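GH18 chiitnase (Pseudoalteromonas aurantia, PDB 6K7Z) hydrolyses chitin, probably as an endochitinase of glycoside hydrolase family 18 that cuts within the polysaccharide chain. Local coordinates at residues Y8-V13 / Q261-H266. Numbering follows the deposited sequence.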
loop_
_atom_site.group_PDB
_atom_site.type_symbol
_atom_site.label_atom_id
_atom_site.label_comp_id
_atom_site.label_asym_id
_atom_site.label_seq_id
_atom_site.Cartn_x
_atom_site.Cartn_y
_atom_site.Cartn_z
ATOM N N TYR A 8 -3.999 2.026 -8.457
ATOM C CA TYR A 8 -4.300 2.618 -9.752
ATOM C C TYR A 8 -3.201 3.623 -10.071
ATOM O O TYR A 8 -3.144 4.698 -9.470
ATOM C CB TYR A 8 -5.677 3.268 -9.743
ATOM C CG TYR A 8 -6.130 3.743 -11.106
ATOM C CD1 TYR A 8 -6.727 2.862 -11.987
ATOM C CD2 TYR A 8 -5.971 5.064 -11.504
ATOM C CE1 TYR A 8 -7.164 3.266 -13.229
ATOM C CE2 TYR A 8 -6.406 5.480 -12.773
ATOM C CZ TYR A 8 -6.995 4.562 -13.626
ATOM O OH TYR A 8 -7.452 4.927 -14.890
ATOM N N ASN A 9 -2.331 3.267 -11.016
ATOM C CA ASN A 9 -1.286 4.164 -11.503
ATOM C C ASN A 9 -1.449 4.352 -13.001
ATOM O O ASN A 9 -1.792 5.453 -13.437
ATOM C CB ASN A 9 0.097 3.618 -11.135
ATOM C CG ASN A 9 1.236 4.575 -11.495
ATOM O OD1 ASN A 9 2.087 4.246 -12.313
ATOM N ND2 ASN A 9 1.263 5.749 -10.868
ATOM N N SER A 10 -1.238 3.308 -13.810
ATOM C CA SER A 10 -1.527 3.379 -15.236
ATOM C C SER A 10 -3.019 3.586 -15.473
ATOM O O SER A 10 -3.864 3.027 -14.766
ATOM C CB SER A 10 -1.076 2.097 -15.938
ATOM O OG SER A 10 -1.756 1.955 -17.177
ATOM N N GLY A 11 -3.342 4.374 -16.500
ATOM C CA GLY A 11 -4.734 4.631 -16.818
ATOM C C GLY A 11 -5.314 3.821 -17.960
ATOM O O GLY A 11 -6.344 4.215 -18.515
ATOM N N ALA A 12 -4.694 2.678 -18.294
ATOM C CA ALA A 12 -5.105 1.922 -19.479
ATOM C C ALA A 12 -6.540 1.416 -19.379
ATOM O O ALA A 12 -7.202 1.217 -20.407
ATOM C CB ALA A 12 -4.151 0.749 -19.715
ATOM N N VAL A 13 -7.032 1.184 -18.172
ATOM C CA VAL A 13 -8.425 0.817 -17.924
ATOM C C VAL A 13 -9.077 1.978 -17.184
ATOM O O VAL A 13 -8.503 2.463 -16.201
ATOM C CB VAL A 13 -8.538 -0.484 -17.100
ATOM C CG1 VAL A 13 -10.003 -0.812 -16.804
ATOM C CG2 VAL A 13 -7.855 -1.644 -17.824
ATOM N N GLN A 261 -1.126 -4.030 -10.899
ATOM C CA GLN A 261 -1.957 -2.868 -10.621
ATOM C C GLN A 261 -3.248 -3.002 -11.428
ATOM O O GLN A 261 -3.343 -3.853 -12.324
ATOM C CB GLN A 261 -1.228 -1.566 -10.984
ATOM C CG GLN A 261 -0.816 -1.466 -12.462
ATOM C CD GLN A 261 -0.324 -0.074 -12.834
ATOM O OE1 GLN A 261 -1.013 0.923 -12.601
ATOM N NE2 GLN A 261 0.880 0.001 -13.400
ATOM N N PHE A 262 -4.213 -2.126 -11.130
ATOM C CA PHE A 262 -5.570 -2.248 -11.664
ATOM C C PHE A 262 -5.596 -2.383 -13.186
ATOM O O PHE A 262 -6.270 -3.267 -13.734
ATOM C CB PHE A 262 -6.391 -1.035 -11.216
ATOM C CG PHE A 262 -7.784 -1.033 -11.748
ATOM C CD1 PHE A 262 -8.751 -1.868 -11.196
ATOM C CD2 PHE A 262 -8.125 -0.217 -12.816
ATOM C CE1 PHE A 262 -10.038 -1.883 -11.704
ATOM C CE2 PHE A 262 -9.413 -0.212 -13.323
ATOM C CZ PHE A 262 -10.374 -1.036 -12.765
ATOM N N SER A 263 -4.891 -1.503 -13.892
ATOM C CA SER A 263 -5.062 -1.453 -15.345
ATOM C C SER A 263 -4.385 -2.608 -16.070
ATOM O O SER A 263 -4.444 -2.667 -17.306
ATOM C CB SER A 263 -4.538 -0.126 -15.888
ATOM O OG SER A 263 -5.502 0.892 -15.685
ATOM N N SER A 264 -3.763 -3.527 -15.347
ATOM C CA SER A 264 -3.202 -4.721 -15.961
ATOM C C SER A 264 -4.185 -5.884 -16.009
ATOM O O SER A 264 -3.869 -6.915 -16.618
ATOM C CB SER A 264 -1.956 -5.167 -15.200
ATOM O OG SER A 264 -0.948 -4.193 -15.287
ATOM N N ASP A 265 -5.350 -5.752 -15.383
ATOM C CA ASP A 265 -6.294 -6.857 -15.209
ATOM C C ASP A 265 -7.421 -6.730 -16.228
ATOM O O ASP A 265 -8.375 -5.976 -16.029
ATOM C CB ASP A 265 -6.855 -6.878 -13.798
ATOM C CG ASP A 265 -7.890 -7.956 -13.612
ATOM O OD1 ASP A 265 -7.931 -8.895 -14.453
ATOM O OD2 ASP A 265 -8.650 -7.878 -12.627
ATOM N N HIS A 266 -7.333 -7.494 -17.276
ATOM C CA HIS A 266 -8.305 -7.524 -18.372
ATOM C C HIS A 266 -9.707 -7.960 -17.979
ATOM O O HIS A 266 -9.904 -9.029 -17.527
ATOM C CB HIS A 266 -7.780 -8.474 -19.447
ATOM C CG HIS A 266 -8.501 -8.396 -20.745
ATOM N ND1 HIS A 266 -9.125 -9.473 -21.307
ATOM C CD2 HIS A 266 -8.691 -7.369 -21.596
ATOM C CE1 HIS A 266 -9.695 -9.110 -22.429
ATOM N NE2 HIS A 266 -9.436 -7.840 -22.633
HETATM O O HOH W 1 2.312 2.208 -14.172
HETATM O O HOH W 2 -3.670 0.816 -12.943
#
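Q261 reaches across to N9 and S10 with its carboxamide, which is gripped at both ends. Its OE1 accepts two backbone bonds: a short one from S10 N (2.7 Å, N-H...O angle 154°) and a longer, more bent one from N9 N (3.1 Å, 136°). A water donating to the same oxygen also donates to S10 O and accepts from S263 N, while a second water joins Q261 NE2 to N9 OD1; N9 ND2 is meanwhile bonded to A29 O. With both amide ends engaged, the flip of the carboxamide is well determined. The peptide bond before Q261 is cis, and the side chain then sets out with CG between the backbone N and the carbonyl carbon.

F262 makes the apolar part of the contact. Its CD2 lies at the edge of the Y8 ring, near the ring plane and 3.5 Å from Y8 CD1, the two rings being oblique to each other. Further along the phenyl ring, CE2 meets V13 CG1 at 3.6 Å, the two side chains crossing at about a right angle. The tyrosine itself is tied to the loop it begins, since Y8 OH donates to V13 O.

S263 closes the contact with one hydroxyl used both ways: OG donates to S10 O (2.8 Å), from above that carbonyl's plane, and accepts from V13 N (2.9 Å, 162°). It thereby links S10 O to V13 N, across the ends of a loop that includes the ST turn in which S10 OG accepts from A12 N.

Strands 3-8 and 256-260 are parallel neighbours, so the contact fastens together the loops at their C-terminal ends. This is where the first and last strands meet to close the TIM barrel of a GH18 chitinase, on the barrel end that carries the active site in this fold.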